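Local structure of Hep_Hag family (Burkholderia pseudomallei, 3S6L) at the interface of chains A and B. The protein forms the YadA-like head of the trimeric autotransporter adhesin BoaA, a cell-surface protein that probably attaches the bacterium to host epithelial cells. Sequence-based numbering; all coordinates share one arbitrary frame. Chains: chain A/B, Hep_Hag family.

Contact 1: the interface of chains A and B. Residues chain A 80, 82, 94-96; chain B 82, 96-97.
With CG anti to its own backbone N (chi1 178°), B:Phe96 sends its ring straight off strand 94-96 of chain B and onto chain A, where A:Phe96, set the same way (chi1 -179°), offers the side of its CB. Two parallel rolls pack side by side here, in the trimer of left-handed beta-rolls typical of YadA-like adhesins, and B:Phe96 buries more surface than any other residue in the patch (62 Å²). At the far end of the ring, B:Phe96 CZ comes to 3.7 Å from A:Phe96 CB and rests against the backbone of A:Ala95, whose O is 3.4 Å from CZ. The two sides of the ring, CE2 and CE1, meet different strands of chain A. On one, B:Phe96 CE2 lies 3.5 Å from A:Ser94 CB of strand 94-96. On the other, B:Phe96 CE1 faces strand 80-82: the methyl CG2 of A:Thr80 is 3.7 Å away, and CG2 of A:Val82 sits at the ring edge, in plane. The side chains of A:Thr80 and A:Val82 run past the phenylalanine in the opposite direction, touching it with their CG2 methyls. A:Val82 also uses that same CG2 branch on B:Val82, the equivalent residue of the neighbour. Beyond the aromatic ring, the hydroxyl OG of A:Ser94 lies 3.6 Å from B:Gly97 CA.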
loop_
_atom_site.group_PDB
_atom_site.type_symbol
_atom_site.label_atom_id
_atom_site.label_comp_id
_atom_site.label_asym_id
_atom_site.label_seq_id
_atom_site.Cartn_x
_atom_site.Cartn_y
_atom_site.Cartn_z
ATOM N N THR A 80 -7.408 7.285 0.494
ATOM C CA THR A 80 -6.708 6.564 -0.563
ATOM C C THR A 80 -7.279 5.145 -0.552
ATOM O O THR A 80 -7.340 4.481 0.507
ATOM C CB THR A 80 -5.203 6.556 -0.305
ATOM O OG1 THR A 80 -4.712 7.915 -0.218
ATOM C CG2 THR A 80 -4.455 5.822 -1.400
ATOM N N VAL A 82 -6.897 1.599 -2.872
ATOM C CA VAL A 82 -6.157 0.979 -3.975
ATOM C C VAL A 82 -6.421 -0.539 -3.981
ATOM O O VAL A 82 -6.091 -1.257 -3.003
ATOM C CB VAL A 82 -4.616 1.304 -3.911
ATOM C CG1 VAL A 82 -3.816 0.497 -4.922
ATOM C CG2 VAL A 82 -4.346 2.792 -4.106
ATOM N N SER A 94 -6.794 5.008 4.546
ATOM C CA SER A 94 -6.032 4.396 3.466
ATOM C C SER A 94 -6.268 2.897 3.405
ATOM O O SER A 94 -6.014 2.177 4.397
ATOM C CB SER A 94 -4.526 4.655 3.653
ATOM O OG SER A 94 -4.256 6.028 3.889
ATOM N N ALA A 95 -6.748 2.425 2.248
ATOM C CA ALA A 95 -7.062 1.006 2.050
ATOM C C ALA A 95 -6.287 0.475 0.856
ATOM O O ALA A 95 -6.319 1.047 -0.232
ATOM C CB ALA A 95 -8.533 0.820 1.844
ATOM N N PHE A 96 -5.588 -0.629 1.086
ATOM C CA PHE A 96 -4.787 -1.317 0.091
ATOM C C PHE A 96 -5.180 -2.790 0.029
ATOM O O PHE A 96 -5.095 -3.520 1.029
ATOM C CB PHE A 96 -3.295 -1.204 0.408
ATOM C CG PHE A 96 -2.414 -1.894 -0.627
ATOM C CD1 PHE A 96 -2.263 -1.349 -1.924
ATOM C CD2 PHE A 96 -1.779 -3.106 -0.335
ATOM C CE1 PHE A 96 -1.481 -2.003 -2.914
ATOM C CE2 PHE A 96 -0.994 -3.749 -1.303
ATOM C CZ PHE A 96 -0.840 -3.197 -2.597
ATOM N N VAL B 82 2.326 6.441 -3.168
ATOM C CA VAL B 82 0.932 6.311 -3.577
ATOM C C VAL B 82 -0.008 7.060 -2.614
ATOM O O VAL B 82 -0.074 6.747 -1.399
ATOM C CB VAL B 82 0.543 4.798 -3.728
ATOM C CG1 VAL B 82 -0.956 4.604 -3.960
ATOM C CG2 VAL B 82 1.367 4.124 -4.860
ATOM N N PHE B 96 2.644 4.929 1.322
ATOM C CA PHE B 96 1.236 4.671 0.973
ATOM C C PHE B 96 0.356 5.492 1.914
ATOM O O PHE B 96 0.396 5.312 3.160
ATOM C CB PHE B 96 0.874 3.173 1.099
ATOM C CG PHE B 96 -0.580 2.897 0.797
ATOM C CD1 PHE B 96 -1.063 2.981 -0.513
ATOM C CD2 PHE B 96 -1.474 2.585 1.816
ATOM C CE1 PHE B 96 -2.449 2.782 -0.801
ATOM C CE2 PHE B 96 -2.833 2.384 1.529
ATOM C CZ PHE B 96 -3.317 2.494 0.214
ATOM N N GLY B 97 -0.394 6.421 1.323
ATOM C CA GLY B 97 -1.333 7.178 2.077
ATOM C C GLY B 97 -1.106 8.622 1.744
ATOM O O GLY B 97 0.011 9.022 1.403
#

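Contact 2: the interface of chains A and B. Residues chain A 138, 145, 147; chain B 147-151.
A:Phe138 and A:Arg145 meet the segment B:Thr148 to B:Ala151, probably near the passage from the YadA-like head to the coiled stalk of this trimeric autotransporter adhesin, and main chain does the polar work. A:Phe138 N donates to B:Thr148 O, and A:Arg145 N donates to B:Asn149 O at 3.1 Å, nearly straight at 165°. The return bond, B:Ala151 N to A:Arg145 O, is 2.8 Å long. Together the last two bracket B:Val150 and make a parallel beta bridge between it and A:Arg145. Water 1 extends the link, 3.0 Å from both A:Leu147 N and B:Ala151 O. Within chain A, the guanidinium NH1 of A:Arg145 reaches back 2.7 Å to A:Phe138 O; that oxygen lies in the guanidinium plane, while the nitrogen stands above the carbonyl plane. The bond ties together the two residues that hold the neighbour. Apolar contacts accompany these bonds. With CG anti to the carbonyl carbon (chi1 -61°), the A:Phe138 ring turns its edge to B:Leu147, whose CB lies in the ring plane 3.9 Å from A:Phe138 CE2. One face of the ring is covered by A:Leu147 CD2, over its centre. The other methyl, A:Leu147 CD1, packs 4.0 Å from B:Val150 CG2, the two side chains crossing at about a right angle.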
loop_
_atom_site.group_PDB
_atom_site.type_symbol
_atom_site.label_atom_id
_atom_site.label_comp_id
_atom_site.label_asym_id
_atom_site.label_seq_id
_atom_site.Cartn_x
_atom_site.Cartn_y
_atom_site.Cartn_z
ATOM N N PHE A 138 -3.712 -7.829 13.556
ATOM C CA PHE A 138 -3.079 -8.728 12.601
ATOM C C PHE A 138 -3.972 -9.915 12.218
ATOM O O PHE A 138 -3.498 -10.921 11.698
ATOM C CB PHE A 138 -1.698 -9.189 13.124
ATOM C CG PHE A 138 -0.746 -8.060 13.340
ATOM C CD1 PHE A 138 0.040 -7.592 12.295
ATOM C CD2 PHE A 138 -0.665 -7.422 14.584
ATOM C CE1 PHE A 138 0.919 -6.532 12.494
ATOM C CE2 PHE A 138 0.208 -6.347 14.787
ATOM C CZ PHE A 138 1.000 -5.912 13.755
ATOM N N ARG A 145 -2.418 -14.017 14.188
ATOM C CA ARG A 145 -1.174 -14.271 13.451
ATOM C C ARG A 145 -0.003 -14.051 14.361
ATOM O O ARG A 145 -0.055 -13.169 15.208
ATOM C CB ARG A 145 -1.060 -13.389 12.210
ATOM C CG ARG A 145 -1.965 -13.845 11.018
ATOM C CD ARG A 145 -1.647 -12.962 9.820
ATOM N NE ARG A 145 -2.429 -13.224 8.625
ATOM C CZ ARG A 145 -3.521 -12.543 8.294
ATOM N NH1 ARG A 145 -3.956 -11.579 9.091
ATOM N NH2 ARG A 145 -4.187 -12.824 7.168
ATOM N N LEU A 147 3.712 -12.802 15.231
ATOM C CA LEU A 147 4.593 -11.759 14.692
ATOM C C LEU A 147 6.023 -12.252 14.800
ATOM O O LEU A 147 6.474 -12.600 15.900
ATOM C CB LEU A 147 4.433 -10.426 15.427
ATOM C CG LEU A 147 3.031 -9.882 15.747
ATOM C CD1 LEU A 147 3.179 -8.521 16.359
ATOM C CD2 LEU A 147 2.183 -9.771 14.500
ATOM N N LEU B 147 -1.196 -3.695 19.830
ATOM C CA LEU B 147 -1.150 -4.685 18.735
ATOM C C LEU B 147 -2.026 -5.850 19.137
ATOM O O LEU B 147 -1.818 -6.427 20.199
ATOM C CB LEU B 147 0.291 -5.174 18.488
ATOM C CG LEU B 147 1.410 -4.144 18.328
ATOM C CD1 LEU B 147 2.791 -4.792 18.169
ATOM C CD2 LEU B 147 1.132 -3.187 17.177
ATOM N N THR B 148 -3.011 -6.181 18.305
ATOM C CA THR B 148 -4.074 -7.109 18.677
ATOM C C THR B 148 -4.148 -8.330 17.737
ATOM O O THR B 148 -3.584 -8.308 16.643
ATOM C CB THR B 148 -5.432 -6.391 18.710
ATOM O OG1 THR B 148 -5.871 -6.120 17.376
ATOM C CG2 THR B 148 -5.336 -5.075 19.464
ATOM N N ASN B 149 -4.852 -9.384 18.160
ATOM C CA ASN B 149 -4.916 -10.626 17.388
ATOM C C ASN B 149 -3.528 -11.189 17.038
ATOM O O ASN B 149 -3.237 -11.547 15.900
ATOM C CB ASN B 149 -5.832 -10.454 16.170
ATOM C CG ASN B 149 -7.258 -10.095 16.592
ATOM O OD1 ASN B 149 -7.827 -10.771 17.456
ATOM N ND2 ASN B 149 -7.815 -8.996 16.041
ATOM N N VAL B 150 -2.672 -11.218 18.048
ATOM C CA VAL B 150 -1.308 -11.746 17.955
ATOM C C VAL B 150 -1.315 -13.192 18.522
ATOM O O VAL B 150 -1.638 -13.408 19.710
ATOM C CB VAL B 150 -0.370 -10.828 18.744
ATOM C CG1 VAL B 150 1.058 -11.460 18.927
ATOM C CG2 VAL B 150 -0.282 -9.456 18.060
ATOM N N ALA B 151 -1.014 -14.169 17.677
ATOM C CA ALA B 151 -0.914 -15.557 18.136
ATOM C C ALA B 151 0.352 -15.677 18.972
ATOM O O ALA B 151 1.310 -14.900 18.769
ATOM C CB ALA B 151 -0.899 -16.548 16.962
HETATM O O HOH W 1 3.946 -13.563 18.131
#

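Contact 3: the interface of chains A and B. Residues chain A 162, 165; chain B 153-155, 159-160, 164.
The side-chain amide of B:Gln164 is held at both ends by B:Gly153, and against that fixed amide A:Met162 lays its thioether. A:Met162 opens helix 162-168, and B:Gln164 belongs to the matching helix 162-166 of the neighbour; these helices probably belong to the coiled stalk of this trimeric autotransporter adhesin. B:Gly153 N donates to the amide oxygen B:Gln164 OE1 over 2.9 Å, and B:Gln164 NE2 donates back to B:Gly153 O, also at 2.9 Å. In this second bond the nitrogen sits on a lone pair in the carbonyl plane, and the acceptor lies close to the plane of the glutamine amide. The pair of bonds fixes the rotation of the amide and ties the helix to the loop before it. A:Met162 crosses the glutamine at about a right angle. Its chain bends at both chi2 (-49°) and chi3 (-65°), which curls the methyl A:Met162 CE back to 3.4 Å from B:Gln164 NE2. The sulfur A:Met162 SD also lies by this amide, 3.5 Å from B:Gln164 NE2, and by the methyl of B:Ala160, 3.8 Å from its CB. Nearer the backbone, A:Met162 CG lies 3.8 Å from B:Gly153 CA, and CB faces the main-chain O of B:Asp155. One turn further along the helix, A:Leu165 brings its CD2 branch 4.0 Å from B:Gln164 CB, touching the aliphatic stem of the same side chain.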
loop_
_atom_site.group_PDB
_atom_site.type_symbol
_atom_site.label_atom_id
_atom_site.label_comp_id
_atom_site.label_asym_id
_atom_site.label_seq_id
_atom_site.Cartn_x
_atom_site.Cartn_y
_atom_site.Cartn_z
ATOM N N MET A 162 10.170 -13.290 22.417
ATOM C CA MET A 162 10.178 -14.514 23.216
ATOM C C MET A 162 11.488 -14.747 23.975
ATOM O O MET A 162 11.455 -15.202 25.112
ATOM C CB MET A 162 9.859 -15.744 22.356
ATOM C CG MET A 162 8.394 -15.892 21.886
ATOM S SD MET A 162 7.157 -15.698 23.173
ATOM C CE MET A 162 7.487 -17.102 24.278
ATOM N N LEU A 165 11.119 -12.809 27.054
ATOM C CA LEU A 165 10.173 -13.429 27.964
ATOM C C LEU A 165 10.842 -14.592 28.720
ATOM O O LEU A 165 10.789 -14.654 29.939
ATOM C CB LEU A 165 8.928 -13.918 27.214
ATOM C CG LEU A 165 7.765 -14.317 28.125
ATOM C CD1 LEU A 165 6.937 -13.104 28.480
ATOM C CD2 LEU A 165 6.892 -15.366 27.486
ATOM N N GLY B 153 3.871 -16.302 20.536
ATOM C CA GLY B 153 5.185 -16.510 19.924
ATOM C C GLY B 153 5.738 -17.919 20.140
ATOM O O GLY B 153 5.423 -18.557 21.144
ATOM N N ILE B 154 6.557 -18.398 19.192
ATOM C CA ILE B 154 7.135 -19.752 19.242
ATOM C C ILE B 154 8.676 -19.710 19.259
ATOM O O ILE B 154 9.296 -20.300 20.136
ATOM C CB ILE B 154 6.643 -20.638 18.055
ATOM C CG1 ILE B 154 5.120 -20.876 18.136
ATOM C CG2 ILE B 154 7.416 -22.003 18.017
ATOM C CD1 ILE B 154 4.512 -21.590 16.868
ATOM N N ASP B 155 9.275 -19.000 18.293
ATOM C CA ASP B 155 10.727 -18.822 18.230
ATOM C C ASP B 155 11.173 -17.592 19.041
ATOM O O ASP B 155 10.386 -16.682 19.294
ATOM C CB ASP B 155 11.202 -18.722 16.771
ATOM C CG ASP B 155 10.961 -19.997 15.986
ATOM O OD1 ASP B 155 11.274 -21.107 16.488
ATOM O OD2 ASP B 155 10.448 -19.893 14.853
ATOM N N ALA B 159 7.192 -12.177 18.615
ATOM C CA ALA B 159 6.604 -11.360 19.670
ATOM C C ALA B 159 5.918 -12.230 20.722
ATOM O O ALA B 159 5.356 -13.298 20.415
ATOM C CB ALA B 159 5.615 -10.363 19.105
ATOM N N ALA B 160 5.954 -11.747 21.960
ATOM C CA ALA B 160 5.220 -12.363 23.068
ATOM C C ALA B 160 3.855 -11.694 23.249
ATOM O O ALA B 160 3.752 -10.463 23.265
ATOM C CB ALA B 160 6.042 -12.259 24.366
ATOM N N GLN B 164 0.952 -14.997 27.240
ATOM C CA GLN B 164 2.268 -15.556 27.504
ATOM C C GLN B 164 2.948 -14.868 28.662
ATOM O O GLN B 164 3.614 -15.525 29.460
ATOM C CB GLN B 164 3.135 -15.532 26.254
ATOM C CG GLN B 164 2.741 -16.635 25.284
ATOM C CD GLN B 164 3.453 -16.516 23.971
ATOM O OE1 GLN B 164 3.342 -15.489 23.282
ATOM N NE2 GLN B 164 4.186 -17.575 23.595
#

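Contacts 1, 2 and 3 follow one another along the long axis of the same chain A–chain B interface. Contact 1 lies in the head, with its centre about 22 Å from that of contact 2 and about 31 Å from that of contact 3; contacts 2 and 3 are about 12 Å apart. No residue is shared, but on chain B the segment of contact 2 ends at B:Ala151 and contact 3 resumes at B:Gly153, so one stretch of chain serves both. The packing thus passes from roll against roll to main-chain bonding across the chains and then to a helix packed on a loop and helix of its neighbour, as suits a continuous trimer.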